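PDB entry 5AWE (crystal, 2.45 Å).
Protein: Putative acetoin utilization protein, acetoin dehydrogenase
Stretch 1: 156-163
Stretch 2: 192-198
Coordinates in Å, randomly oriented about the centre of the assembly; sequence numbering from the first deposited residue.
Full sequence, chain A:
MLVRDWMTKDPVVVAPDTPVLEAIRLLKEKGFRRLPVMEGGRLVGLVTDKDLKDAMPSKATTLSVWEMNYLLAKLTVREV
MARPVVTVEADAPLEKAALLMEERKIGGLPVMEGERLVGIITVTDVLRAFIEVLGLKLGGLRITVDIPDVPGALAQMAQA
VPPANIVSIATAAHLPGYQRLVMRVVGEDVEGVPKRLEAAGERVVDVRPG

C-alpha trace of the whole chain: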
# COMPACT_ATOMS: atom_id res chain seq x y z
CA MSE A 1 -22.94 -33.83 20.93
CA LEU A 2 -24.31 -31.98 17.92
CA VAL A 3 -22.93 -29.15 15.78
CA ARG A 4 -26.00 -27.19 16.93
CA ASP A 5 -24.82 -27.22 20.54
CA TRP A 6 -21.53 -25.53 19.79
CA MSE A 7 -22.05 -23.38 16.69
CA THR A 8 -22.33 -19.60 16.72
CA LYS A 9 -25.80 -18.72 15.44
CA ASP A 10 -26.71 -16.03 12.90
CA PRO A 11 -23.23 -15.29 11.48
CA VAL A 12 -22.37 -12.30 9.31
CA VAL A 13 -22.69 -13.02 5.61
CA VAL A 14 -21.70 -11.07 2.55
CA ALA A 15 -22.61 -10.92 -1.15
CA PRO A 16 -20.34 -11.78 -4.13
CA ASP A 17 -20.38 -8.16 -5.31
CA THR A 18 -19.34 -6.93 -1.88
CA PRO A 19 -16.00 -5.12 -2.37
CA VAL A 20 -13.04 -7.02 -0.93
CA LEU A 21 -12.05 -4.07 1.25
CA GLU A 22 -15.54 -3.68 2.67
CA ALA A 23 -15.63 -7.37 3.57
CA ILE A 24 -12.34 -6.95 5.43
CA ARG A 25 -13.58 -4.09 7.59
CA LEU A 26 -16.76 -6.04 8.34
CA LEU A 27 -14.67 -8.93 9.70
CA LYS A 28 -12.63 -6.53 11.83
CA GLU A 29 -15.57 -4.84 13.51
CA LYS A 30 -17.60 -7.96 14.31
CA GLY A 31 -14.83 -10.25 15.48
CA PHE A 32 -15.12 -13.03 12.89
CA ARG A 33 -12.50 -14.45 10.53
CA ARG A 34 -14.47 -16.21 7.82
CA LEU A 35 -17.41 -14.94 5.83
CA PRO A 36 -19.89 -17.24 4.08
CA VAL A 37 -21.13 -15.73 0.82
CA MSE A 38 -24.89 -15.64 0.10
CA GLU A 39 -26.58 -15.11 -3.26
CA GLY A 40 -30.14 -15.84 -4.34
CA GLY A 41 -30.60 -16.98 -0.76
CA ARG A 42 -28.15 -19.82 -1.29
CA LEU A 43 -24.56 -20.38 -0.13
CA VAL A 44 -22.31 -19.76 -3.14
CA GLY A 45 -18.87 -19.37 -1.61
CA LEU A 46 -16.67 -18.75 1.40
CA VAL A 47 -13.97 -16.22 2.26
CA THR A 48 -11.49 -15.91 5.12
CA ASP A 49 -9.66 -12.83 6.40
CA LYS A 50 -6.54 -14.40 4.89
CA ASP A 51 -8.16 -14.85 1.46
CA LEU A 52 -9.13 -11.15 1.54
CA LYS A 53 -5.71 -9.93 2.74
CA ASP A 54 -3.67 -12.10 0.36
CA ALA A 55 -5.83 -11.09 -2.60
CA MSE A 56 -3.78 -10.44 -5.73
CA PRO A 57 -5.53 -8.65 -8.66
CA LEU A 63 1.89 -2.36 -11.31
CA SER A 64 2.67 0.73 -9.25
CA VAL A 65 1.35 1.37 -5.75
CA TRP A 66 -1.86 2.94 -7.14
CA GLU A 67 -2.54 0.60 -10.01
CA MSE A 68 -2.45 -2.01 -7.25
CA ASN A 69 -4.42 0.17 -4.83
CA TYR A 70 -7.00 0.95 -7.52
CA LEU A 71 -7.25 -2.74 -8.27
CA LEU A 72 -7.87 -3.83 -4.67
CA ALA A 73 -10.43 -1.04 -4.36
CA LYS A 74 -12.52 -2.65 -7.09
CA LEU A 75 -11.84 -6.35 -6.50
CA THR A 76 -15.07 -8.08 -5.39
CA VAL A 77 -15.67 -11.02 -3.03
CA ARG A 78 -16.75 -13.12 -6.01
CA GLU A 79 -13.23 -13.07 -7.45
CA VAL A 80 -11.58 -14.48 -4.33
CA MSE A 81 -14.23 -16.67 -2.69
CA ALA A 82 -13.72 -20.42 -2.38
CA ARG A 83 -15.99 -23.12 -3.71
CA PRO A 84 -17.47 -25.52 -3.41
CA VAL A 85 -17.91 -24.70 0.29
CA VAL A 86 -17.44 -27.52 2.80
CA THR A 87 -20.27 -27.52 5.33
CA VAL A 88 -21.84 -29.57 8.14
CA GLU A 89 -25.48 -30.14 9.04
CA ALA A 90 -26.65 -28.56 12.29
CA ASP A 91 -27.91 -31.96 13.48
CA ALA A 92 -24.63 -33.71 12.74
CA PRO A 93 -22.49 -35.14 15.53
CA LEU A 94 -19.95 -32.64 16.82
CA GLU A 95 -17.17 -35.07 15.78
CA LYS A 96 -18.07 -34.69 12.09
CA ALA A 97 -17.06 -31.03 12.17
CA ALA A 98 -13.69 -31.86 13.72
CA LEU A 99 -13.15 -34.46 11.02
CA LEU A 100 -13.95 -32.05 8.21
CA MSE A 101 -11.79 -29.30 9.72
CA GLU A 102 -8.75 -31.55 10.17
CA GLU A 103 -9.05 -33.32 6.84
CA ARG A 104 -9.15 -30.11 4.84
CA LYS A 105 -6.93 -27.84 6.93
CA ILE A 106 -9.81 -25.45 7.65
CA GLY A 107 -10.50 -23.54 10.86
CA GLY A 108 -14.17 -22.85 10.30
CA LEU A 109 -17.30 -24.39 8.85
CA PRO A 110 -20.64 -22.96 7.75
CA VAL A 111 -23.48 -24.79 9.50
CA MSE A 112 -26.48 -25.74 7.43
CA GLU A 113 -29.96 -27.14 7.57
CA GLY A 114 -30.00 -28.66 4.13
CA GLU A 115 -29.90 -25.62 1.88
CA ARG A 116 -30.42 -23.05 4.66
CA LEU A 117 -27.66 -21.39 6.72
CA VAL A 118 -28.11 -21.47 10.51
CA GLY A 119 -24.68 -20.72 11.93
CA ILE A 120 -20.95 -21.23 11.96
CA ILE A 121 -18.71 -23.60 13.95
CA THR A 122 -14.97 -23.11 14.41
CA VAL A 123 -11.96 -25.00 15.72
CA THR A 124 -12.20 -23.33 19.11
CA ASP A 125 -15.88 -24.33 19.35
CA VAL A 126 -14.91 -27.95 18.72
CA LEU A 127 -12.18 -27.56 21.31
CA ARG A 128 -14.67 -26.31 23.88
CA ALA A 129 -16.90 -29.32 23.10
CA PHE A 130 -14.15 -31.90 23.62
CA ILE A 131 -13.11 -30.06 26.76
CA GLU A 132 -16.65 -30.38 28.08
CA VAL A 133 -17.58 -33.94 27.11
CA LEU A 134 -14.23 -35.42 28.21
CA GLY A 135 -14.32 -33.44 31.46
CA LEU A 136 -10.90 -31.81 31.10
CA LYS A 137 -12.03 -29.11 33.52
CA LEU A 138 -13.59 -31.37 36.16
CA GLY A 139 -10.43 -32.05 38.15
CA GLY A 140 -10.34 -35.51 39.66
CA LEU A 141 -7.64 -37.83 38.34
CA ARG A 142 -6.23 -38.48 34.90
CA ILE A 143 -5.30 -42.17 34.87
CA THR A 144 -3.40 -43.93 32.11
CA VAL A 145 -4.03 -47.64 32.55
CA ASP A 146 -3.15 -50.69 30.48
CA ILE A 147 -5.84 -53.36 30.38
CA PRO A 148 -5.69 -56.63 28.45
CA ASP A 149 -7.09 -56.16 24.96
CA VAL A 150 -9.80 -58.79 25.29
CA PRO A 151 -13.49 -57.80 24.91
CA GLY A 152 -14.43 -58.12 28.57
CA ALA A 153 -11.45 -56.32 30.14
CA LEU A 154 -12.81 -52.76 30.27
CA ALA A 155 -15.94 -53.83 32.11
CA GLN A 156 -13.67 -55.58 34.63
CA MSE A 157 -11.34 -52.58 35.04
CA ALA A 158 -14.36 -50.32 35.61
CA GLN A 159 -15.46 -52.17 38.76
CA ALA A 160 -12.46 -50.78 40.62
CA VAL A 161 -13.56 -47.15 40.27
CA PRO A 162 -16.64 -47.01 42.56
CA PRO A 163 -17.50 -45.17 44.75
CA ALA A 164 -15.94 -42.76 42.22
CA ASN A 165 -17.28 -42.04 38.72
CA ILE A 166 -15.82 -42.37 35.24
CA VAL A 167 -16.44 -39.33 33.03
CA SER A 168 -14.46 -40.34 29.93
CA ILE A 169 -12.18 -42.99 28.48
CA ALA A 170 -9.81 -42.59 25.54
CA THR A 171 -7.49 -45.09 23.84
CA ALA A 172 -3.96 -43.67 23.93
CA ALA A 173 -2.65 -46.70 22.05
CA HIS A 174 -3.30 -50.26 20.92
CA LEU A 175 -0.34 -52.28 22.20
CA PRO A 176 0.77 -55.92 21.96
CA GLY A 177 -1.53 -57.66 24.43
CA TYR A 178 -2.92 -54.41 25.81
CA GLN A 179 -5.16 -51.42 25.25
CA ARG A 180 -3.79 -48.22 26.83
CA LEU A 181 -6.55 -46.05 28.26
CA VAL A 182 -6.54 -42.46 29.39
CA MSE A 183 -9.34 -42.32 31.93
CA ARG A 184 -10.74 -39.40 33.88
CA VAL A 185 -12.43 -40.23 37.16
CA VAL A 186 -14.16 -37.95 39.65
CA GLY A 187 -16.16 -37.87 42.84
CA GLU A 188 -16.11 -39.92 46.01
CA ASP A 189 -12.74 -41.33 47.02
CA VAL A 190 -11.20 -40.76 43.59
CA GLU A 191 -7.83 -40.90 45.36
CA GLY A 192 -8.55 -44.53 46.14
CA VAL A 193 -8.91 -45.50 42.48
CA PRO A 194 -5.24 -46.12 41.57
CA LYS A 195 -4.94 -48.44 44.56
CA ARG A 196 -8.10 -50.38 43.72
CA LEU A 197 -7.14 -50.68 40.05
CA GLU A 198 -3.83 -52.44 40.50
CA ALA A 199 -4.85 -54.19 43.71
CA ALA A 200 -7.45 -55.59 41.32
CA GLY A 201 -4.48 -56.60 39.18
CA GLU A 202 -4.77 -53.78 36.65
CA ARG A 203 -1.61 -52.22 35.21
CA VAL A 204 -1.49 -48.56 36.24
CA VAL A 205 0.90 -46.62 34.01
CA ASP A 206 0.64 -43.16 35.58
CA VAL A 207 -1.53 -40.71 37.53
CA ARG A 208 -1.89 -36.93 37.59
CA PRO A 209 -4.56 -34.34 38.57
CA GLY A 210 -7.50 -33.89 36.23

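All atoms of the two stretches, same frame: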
# COMPACT_ATOMS: atom_id res chain seq x y z
N GLN A 156 -14.31 -55.10 33.41
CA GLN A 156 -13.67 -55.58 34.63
C GLN A 156 -12.84 -54.48 35.30
O GLN A 156 -12.90 -54.32 36.52
CB GLN A 156 -12.79 -56.81 34.32
CG GLN A 156 -11.87 -57.26 35.46
CD GLN A 156 -12.60 -57.97 36.58
OE1 GLN A 156 -13.21 -59.02 36.37
NE2 GLN A 156 -12.55 -57.40 37.78
N MSE A 157 -12.09 -53.72 34.51
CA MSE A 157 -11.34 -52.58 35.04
C MSE A 157 -12.25 -51.57 35.72
O MSE A 157 -11.87 -50.97 36.73
CB MSE A 157 -10.56 -51.88 33.93
CG MSE A 157 -9.77 -50.65 34.40
SE MSE A 157 -10.71 -49.09 34.44
CE MSE A 157 -11.27 -49.03 32.77
N ALA A 158 -13.45 -51.37 35.16
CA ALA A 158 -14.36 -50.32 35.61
C ALA A 158 -14.93 -50.57 37.00
O ALA A 158 -15.35 -49.64 37.68
CB ALA A 158 -15.51 -50.16 34.62
N GLN A 159 -14.94 -51.83 37.44
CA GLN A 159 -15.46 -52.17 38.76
C GLN A 159 -14.59 -51.65 39.90
O GLN A 159 -15.03 -51.58 41.05
CB GLN A 159 -15.64 -53.68 38.88
CG GLN A 159 -16.73 -54.23 37.98
CD GLN A 159 -16.55 -55.70 37.66
OE1 GLN A 159 -16.05 -56.47 38.48
NE2 GLN A 159 -16.94 -56.09 36.45
N ALA A 160 -13.35 -51.29 39.60
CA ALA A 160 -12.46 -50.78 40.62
C ALA A 160 -12.75 -49.31 40.98
O ALA A 160 -12.41 -48.86 42.07
CB ALA A 160 -11.00 -50.94 40.17
N VAL A 161 -13.37 -48.58 40.07
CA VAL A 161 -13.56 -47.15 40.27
C VAL A 161 -14.52 -46.75 41.40
O VAL A 161 -14.21 -45.85 42.19
CB VAL A 161 -14.03 -46.45 38.96
CG1 VAL A 161 -14.19 -44.94 39.21
CG2 VAL A 161 -13.03 -46.70 37.85
N PRO A 162 -15.71 -47.39 41.49
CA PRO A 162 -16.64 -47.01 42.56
C PRO A 162 -15.93 -46.98 43.91
O PRO A 162 -14.99 -47.74 44.14
CB PRO A 162 -17.72 -48.09 42.50
CG PRO A 162 -17.69 -48.56 41.09
CD PRO A 162 -16.22 -48.52 40.70
N PRO A 163 -16.38 -46.12 44.83
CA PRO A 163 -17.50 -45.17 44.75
C PRO A 163 -17.34 -43.98 43.79
O PRO A 163 -18.27 -43.17 43.65
CB PRO A 163 -17.68 -44.70 46.19
CG PRO A 163 -16.31 -44.76 46.75
CD PRO A 163 -15.60 -45.92 46.07
N GLY A 192 -8.67 -43.11 45.91
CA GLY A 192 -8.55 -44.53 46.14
C GLY A 192 -8.47 -45.36 44.87
O GLY A 192 -8.13 -46.54 44.92
N VAL A 193 -8.78 -44.74 43.73
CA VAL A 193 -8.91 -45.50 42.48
C VAL A 193 -7.65 -46.21 42.03
O VAL A 193 -7.70 -47.39 41.72
CB VAL A 193 -9.36 -44.61 41.30
CG1 VAL A 193 -9.46 -45.45 40.05
CG2 VAL A 193 -10.70 -43.96 41.60
N PRO A 194 -6.50 -45.50 41.99
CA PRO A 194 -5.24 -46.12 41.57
C PRO A 194 -4.91 -47.38 42.37
O PRO A 194 -4.52 -48.41 41.82
CB PRO A 194 -4.19 -45.02 41.79
CG PRO A 194 -4.97 -43.75 41.81
CD PRO A 194 -6.30 -44.10 42.41
N LYS A 195 -5.08 -47.28 43.69
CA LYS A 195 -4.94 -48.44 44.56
C LYS A 195 -5.81 -49.57 44.02
O LYS A 195 -5.31 -50.59 43.52
CB LYS A 195 -5.38 -48.10 45.99
CG LYS A 195 -4.80 -46.80 46.54
CD LYS A 195 -3.43 -47.02 47.18
CE LYS A 195 -3.54 -47.72 48.53
NZ LYS A 195 -2.23 -47.79 49.24
N ARG A 196 -7.13 -49.37 44.10
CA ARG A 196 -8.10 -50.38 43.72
C ARG A 196 -7.81 -51.01 42.36
O ARG A 196 -7.93 -52.22 42.20
CB ARG A 196 -9.50 -49.77 43.70
CG ARG A 196 -9.98 -49.27 45.05
CD ARG A 196 -11.46 -49.01 45.04
NE ARG A 196 -11.79 -47.76 44.35
CZ ARG A 196 -11.94 -46.60 44.97
NH1 ARG A 196 -11.79 -46.52 46.28
NH2 ARG A 196 -12.22 -45.51 44.27
N LEU A 197 -7.41 -50.19 41.40
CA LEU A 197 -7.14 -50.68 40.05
C LEU A 197 -6.08 -51.77 40.04
O LEU A 197 -6.29 -52.86 39.49
CB LEU A 197 -6.70 -49.53 39.14
CG LEU A 197 -7.81 -48.63 38.57
CD1 LEU A 197 -7.21 -47.41 37.90
CD2 LEU A 197 -8.65 -49.43 37.59
N GLU A 198 -4.92 -51.50 40.63
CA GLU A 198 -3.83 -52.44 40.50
C GLU A 198 -3.94 -53.54 41.55
O GLU A 198 -3.57 -54.68 41.29
CB GLU A 198 -2.48 -51.73 40.62
CG GLU A 198 -2.21 -51.11 41.98
CD GLU A 198 -0.76 -50.73 42.14
OE1 GLU A 198 -0.20 -50.13 41.19
OE2 GLU A 198 -0.18 -51.03 43.20

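The helix carrying Arg196 and Leu197 packs against the end of another helix and the turn that follows it, burying 327 Å² over the two surfaces together. The two backbones come close at two points: the CA atoms of Ala160 and Leu197 lie 5.4 Å apart, as do those of Val161 and Val193. Ala160 points its CB toward the second stretch and fits against the helix where Arg196 and Leu197 meet, with its CB 4.0 Å from CB of Arg196 and 3.8 Å from CD2 of Leu197. A methyl group thus serves as the bump, and the two neighbouring side chains of the helix form the shallow hollow that receives it.

Leu197 leaves its helix sideways, but its end comes nearer to the first stretch. With chi1 in the m well and chi2 in t, its CD2 reaches between Ala160 and Met157 and approaches CG of the selenomethionine Met157 at 3.6 Å. The same methyl group therefore touches both residues, which are three positions apart in sequence. Beyond Ala160, Val161 points its CB away, so its side chain meets the helix only loosely, CG1 lying 4.3 Å from CG2 of Val193.

The polar part of the contact is built by Arg196, whose side chain lies beside the carbonyl oxygens of Ala160, Val161 and Pro162. Its NE donates a short hydrogen bond to O of Ala160, 2.6 Å long with an N-H...O angle of 141°, and this oxygen lies at the edge of the guanidinium, near its plane. A second bond, from NH2 to O of Val161, is 2.9 Å long but weak, its angle being 126°; the oxygen approaches the group obliquely. Pro162 and Pro163 cover one face of the guanidinium through O and CD respectively. The O of Pro162 is 3.2 Å from NE of Arg196, yet its position over the face gives too poor an angle for a hydrogen bond, while CD of Pro163 rests 3.9 Å from NH2 of Arg196. The peptide bond between the two prolines is cis.

Gly192 leaves room for the other end of the guanidinium: a CB built there in ideal geometry would lie 2.6 Å from NH1 of Arg196. The arginine thus fits between these carbonyl oxygens and Gly192, and NH1 and NH2 find further hydrogen-bond partners elsewhere in the structure.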